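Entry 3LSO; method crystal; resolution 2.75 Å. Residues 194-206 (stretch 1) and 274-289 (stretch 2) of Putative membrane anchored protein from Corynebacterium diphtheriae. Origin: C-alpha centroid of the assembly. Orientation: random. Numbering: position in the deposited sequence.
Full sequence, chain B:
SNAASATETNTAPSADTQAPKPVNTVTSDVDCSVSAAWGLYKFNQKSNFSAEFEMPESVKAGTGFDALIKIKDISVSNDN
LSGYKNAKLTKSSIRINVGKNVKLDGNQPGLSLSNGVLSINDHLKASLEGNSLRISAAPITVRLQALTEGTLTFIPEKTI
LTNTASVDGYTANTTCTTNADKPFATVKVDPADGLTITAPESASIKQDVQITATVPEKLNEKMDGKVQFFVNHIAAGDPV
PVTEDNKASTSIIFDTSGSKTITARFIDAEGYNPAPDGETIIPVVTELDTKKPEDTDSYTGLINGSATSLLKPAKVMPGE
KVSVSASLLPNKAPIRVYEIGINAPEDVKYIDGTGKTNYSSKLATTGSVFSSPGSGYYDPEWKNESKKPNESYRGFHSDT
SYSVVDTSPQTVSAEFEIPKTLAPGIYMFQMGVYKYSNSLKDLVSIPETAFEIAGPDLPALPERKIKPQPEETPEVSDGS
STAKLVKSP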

# COMPACT_ATOMS: atom_id res chain seq x y z
N GLY B 194 8.94 0.88 4.69
CA GLY B 194 9.94 1.23 3.68
C GLY B 194 9.68 2.63 3.16
O GLY B 194 9.01 3.43 3.83
N LEU B 195 10.20 2.94 1.97
CA LEU B 195 9.99 4.25 1.40
C LEU B 195 8.70 4.28 0.63
O LEU B 195 8.38 3.32 -0.06
CB LEU B 195 11.11 4.60 0.43
CG LEU B 195 12.45 5.04 1.01
CD1 LEU B 195 13.10 3.88 1.73
CD2 LEU B 195 13.36 5.55 -0.10
N THR B 196 7.98 5.38 0.75
CA THR B 196 6.76 5.61 -0.02
C THR B 196 7.00 6.84 -0.90
O THR B 196 7.73 7.76 -0.53
CB THR B 196 5.54 5.82 0.89
OG1 THR B 196 5.64 7.10 1.54
CG2 THR B 196 5.44 4.71 1.96
N ILE B 197 6.39 6.84 -2.08
CA ILE B 197 6.68 7.84 -3.08
C ILE B 197 5.48 8.73 -3.35
O ILE B 197 4.34 8.26 -3.36
CB ILE B 197 7.14 7.19 -4.39
CG1 ILE B 197 8.47 6.47 -4.18
CG2 ILE B 197 7.27 8.22 -5.49
CD1 ILE B 197 9.18 6.12 -5.46
N THR B 198 5.72 10.01 -3.57
CA THR B 198 4.65 10.93 -3.91
C THR B 198 4.91 11.51 -5.27
O THR B 198 5.95 12.15 -5.51
CB THR B 198 4.46 12.02 -2.84
OG1 THR B 198 4.13 11.39 -1.60
CG2 THR B 198 3.34 12.99 -3.24
N ALA B 199 3.97 11.28 -6.16
CA ALA B 199 4.10 11.70 -7.54
C ALA B 199 2.73 12.06 -8.05
O ALA B 199 1.74 11.51 -7.57
CB ALA B 199 4.67 10.57 -8.35
N PRO B 200 2.64 12.99 -9.01
CA PRO B 200 1.32 13.35 -9.50
C PRO B 200 0.64 12.12 -10.07
O PRO B 200 1.31 11.12 -10.36
CB PRO B 200 1.61 14.36 -10.61
CG PRO B 200 2.94 14.90 -10.28
CD PRO B 200 3.69 13.74 -9.71
N GLU B 201 -0.67 12.19 -10.24
CA GLU B 201 -1.45 11.10 -10.81
C GLU B 201 -1.08 10.87 -12.31
O GLU B 201 -1.13 9.74 -12.81
CB GLU B 201 -2.95 11.38 -10.60
CG GLU B 201 -3.83 10.15 -10.40
CD GLU B 201 -5.03 10.10 -11.40
OE1 GLU B 201 -6.18 10.36 -10.96
OE2 GLU B 201 -4.82 9.83 -12.62
N SER B 202 -0.69 11.95 -12.99
CA SER B 202 -0.26 11.97 -14.40
C SER B 202 0.59 13.21 -14.64
O SER B 202 0.51 14.18 -13.87
CB SER B 202 -1.44 12.08 -15.35
OG SER B 202 -2.50 11.26 -14.93
N ALA B 203 1.37 13.20 -15.71
CA ALA B 203 2.13 14.40 -16.09
C ALA B 203 2.31 14.52 -17.61
O ALA B 203 2.01 13.57 -18.36
CB ALA B 203 3.47 14.42 -15.39
N SER B 204 2.77 15.68 -18.05
CA SER B 204 3.04 15.91 -19.45
C SER B 204 4.54 16.07 -19.64
O SER B 204 5.26 16.43 -18.70
CB SER B 204 2.35 17.18 -19.92
OG SER B 204 0.95 17.10 -19.75
N ILE B 205 5.01 15.82 -20.85
CA ILE B 205 6.40 16.04 -21.18
C ILE B 205 6.75 17.52 -21.13
O ILE B 205 5.88 18.39 -21.13
CB ILE B 205 6.75 15.44 -22.54
CG1 ILE B 205 6.06 16.20 -23.67
CG2 ILE B 205 6.32 13.97 -22.58
CD1 ILE B 205 6.22 15.54 -25.01
N LYS B 206 8.05 17.79 -21.05
CA LYS B 206 8.60 19.15 -21.02
C LYS B 206 8.05 20.07 -19.91
O LYS B 206 8.21 21.28 -19.97
CB LYS B 206 8.55 19.81 -22.39
CG LYS B 206 9.56 19.23 -23.38
CD LYS B 206 9.56 20.03 -24.69
CE LYS B 206 10.30 19.30 -25.81
NZ LYS B 206 10.31 20.13 -27.06
N PRO B 274 19.62 -0.26 3.75
CA PRO B 274 19.04 -1.20 4.70
C PRO B 274 17.53 -1.40 4.52
O PRO B 274 16.94 -2.23 5.21
CB PRO B 274 19.35 -0.55 6.05
CG PRO B 274 19.28 0.90 5.77
CD PRO B 274 19.75 1.09 4.33
N ALA B 275 16.93 -0.65 3.60
CA ALA B 275 15.49 -0.72 3.38
C ALA B 275 15.11 -1.21 1.97
O ALA B 275 15.89 -1.11 1.02
CB ALA B 275 14.85 0.62 3.69
N PRO B 276 13.91 -1.78 1.83
CA PRO B 276 13.48 -2.08 0.49
C PRO B 276 13.25 -0.78 -0.26
O PRO B 276 12.95 0.24 0.36
CB PRO B 276 12.16 -2.80 0.72
CG PRO B 276 12.29 -3.37 2.07
CD PRO B 276 12.97 -2.31 2.83
N ASP B 277 13.42 -0.83 -1.58
CA ASP B 277 13.13 0.30 -2.46
C ASP B 277 11.62 0.52 -2.56
O ASP B 277 10.84 -0.43 -2.52
CB ASP B 277 13.67 0.04 -3.87
CG ASP B 277 15.21 -0.14 -3.93
OD1 ASP B 277 15.96 0.60 -3.24
OD2 ASP B 277 15.65 -1.01 -4.72
N GLY B 278 11.22 1.78 -2.70
CA GLY B 278 9.84 2.10 -3.05
C GLY B 278 9.68 2.37 -4.53
O GLY B 278 10.53 3.03 -5.11
N GLU B 279 8.63 1.83 -5.15
CA GLU B 279 8.35 2.10 -6.57
C GLU B 279 6.96 2.62 -6.78
O GLU B 279 6.04 2.21 -6.08
CB GLU B 279 8.56 0.86 -7.46
CG GLU B 279 9.90 0.87 -8.16
CD GLU B 279 10.10 -0.22 -9.22
OE1 GLU B 279 9.14 -0.85 -9.74
OE2 GLU B 279 11.29 -0.43 -9.54
N THR B 280 6.81 3.50 -7.75
CA THR B 280 5.48 3.84 -8.27
C THR B 280 5.52 4.02 -9.81
O THR B 280 6.61 4.05 -10.41
CB THR B 280 4.86 5.07 -7.51
OG1 THR B 280 3.44 5.04 -7.59
CG2 THR B 280 5.35 6.38 -8.07
N ILE B 281 4.37 4.12 -10.46
CA ILE B 281 4.34 4.29 -11.89
C ILE B 281 3.58 5.54 -12.23
O ILE B 281 2.46 5.71 -11.76
CB ILE B 281 3.65 3.09 -12.56
CG1 ILE B 281 4.53 1.85 -12.40
CG2 ILE B 281 3.39 3.39 -14.04
CD1 ILE B 281 4.01 0.62 -13.09
N ILE B 282 4.17 6.42 -13.04
CA ILE B 282 3.49 7.63 -13.49
C ILE B 282 3.21 7.57 -14.97
O ILE B 282 4.14 7.45 -15.76
CB ILE B 282 4.33 8.87 -13.35
CG1 ILE B 282 4.73 9.11 -11.90
CG2 ILE B 282 3.54 10.10 -13.83
CD1 ILE B 282 5.77 10.25 -11.78
N PRO B 283 1.94 7.70 -15.36
CA PRO B 283 1.68 7.76 -16.77
C PRO B 283 2.02 9.15 -17.25
O PRO B 283 1.49 10.13 -16.74
CB PRO B 283 0.17 7.56 -16.85
CG PRO B 283 -0.27 7.25 -15.47
CD PRO B 283 0.71 7.86 -14.59
N VAL B 284 2.90 9.24 -18.24
CA VAL B 284 3.22 10.52 -18.81
C VAL B 284 2.66 10.62 -20.22
O VAL B 284 2.88 9.76 -21.05
CB VAL B 284 4.70 10.76 -18.76
CG1 VAL B 284 5.08 11.98 -19.53
CG2 VAL B 284 5.10 10.95 -17.34
N VAL B 285 1.90 11.67 -20.48
CA VAL B 285 1.20 11.84 -21.75
C VAL B 285 1.80 13.04 -22.49
O VAL B 285 2.44 13.90 -21.86
CB VAL B 285 -0.31 12.07 -21.49
CG1 VAL B 285 -0.97 10.79 -21.01
CG2 VAL B 285 -0.51 13.16 -20.45
N THR B 286 1.59 13.12 -23.81
CA THR B 286 2.12 14.24 -24.62
C THR B 286 1.55 15.61 -24.21
O THR B 286 2.26 16.46 -23.65
CB THR B 286 1.86 14.00 -26.11
OG1 THR B 286 2.43 12.74 -26.47
CG2 THR B 286 2.48 15.12 -26.96
N GLU B 287 0.27 15.82 -24.49
CA GLU B 287 -0.46 17.01 -24.05
C GLU B 287 -1.75 16.48 -23.40
O GLU B 287 -2.31 15.44 -23.80
CB GLU B 287 -0.79 17.90 -25.28
CG GLU B 287 -1.19 19.39 -25.03
CD GLU B 287 -1.82 20.07 -26.29
OE1 GLU B 287 -1.61 19.59 -27.44
OE2 GLU B 287 -2.54 21.08 -26.11
N LEU B 288 -2.19 17.18 -22.36
CA LEU B 288 -3.50 16.93 -21.81
C LEU B 288 -4.35 18.19 -21.94
O LEU B 288 -4.11 19.20 -21.26
CB LEU B 288 -3.39 16.51 -20.35
CG LEU B 288 -4.73 16.19 -19.66
CD1 LEU B 288 -5.38 14.87 -20.12
CD2 LEU B 288 -4.57 16.20 -18.14
N ASP B 289 -5.34 18.15 -22.82
CA ASP B 289 -6.33 19.21 -22.86
C ASP B 289 -7.47 18.81 -21.97
O ASP B 289 -8.25 17.93 -22.31
CB ASP B 289 -6.86 19.42 -24.25
CG ASP B 289 -5.79 19.78 -25.24
OD1 ASP B 289 -4.61 19.41 -25.00
OD2 ASP B 289 -6.16 20.43 -26.26

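Two strands need not be zipped along their whole length to pack together: side chains can carry one half of a contact and the backbone the other. These two stretches, which bury 815 Å² between them, illustrate the principle.

Walking along stretch 2, the contact opens with Ala275, whose CB lies 4.2 Å from CD1 of Leu195, a small buried methyl against a larger branched end. At Gly278 the backbones come close, with CA of Gly278 3.5 Å from O of Leu195 in a CA-H...O contact. Glycine fits here because a CB would point toward stretch 1 and fall 2.4 Å from O of Leu195. O of Gly278 lies 3.4 Å from CD1 of Ile197. Side chains then alternate, Glu279 and Ile281 pointing away while Thr280 points toward stretch 1 and offers CG2 to CG2 of Ile197 at 3.7 Å. The CB of buried Ile282 points sideways, but its extended side chain brings CD1 to 3.6 Å from CB of Ala199, an apolar contact between a methyl and the isoleucine's end.

From Pro283 the backbone takes over. Proline has no amide hydrogen to give, yet its carbonyl still serves: O of Pro283 accepts a hydrogen bond from N of Ala203 at 3.2 Å. Val284 shares a face of the sheet with Ala203, and its branches reach both neighbours, CG2 of Val284 lying 4.3 Å from CB of Ala203 and CG1 3.8 Å from CG2 of Ile205. Val285 N answers with a 2.8 Å bond to O of Ala203, and these two bonds flank the parallel pair Ala203 and Val284. A weak bond, from N of Ile205 to O of Val285 at 3.4 Å, extends the ladder to the next parallel pair, Ser204 and Val285. Beyond the strand, Thr286 O packs 3.8 Å from CG1 of Ile205; its CB points away, yet CG2 of Thr286 still comes to 4.2 Å from CD1 of Ile205.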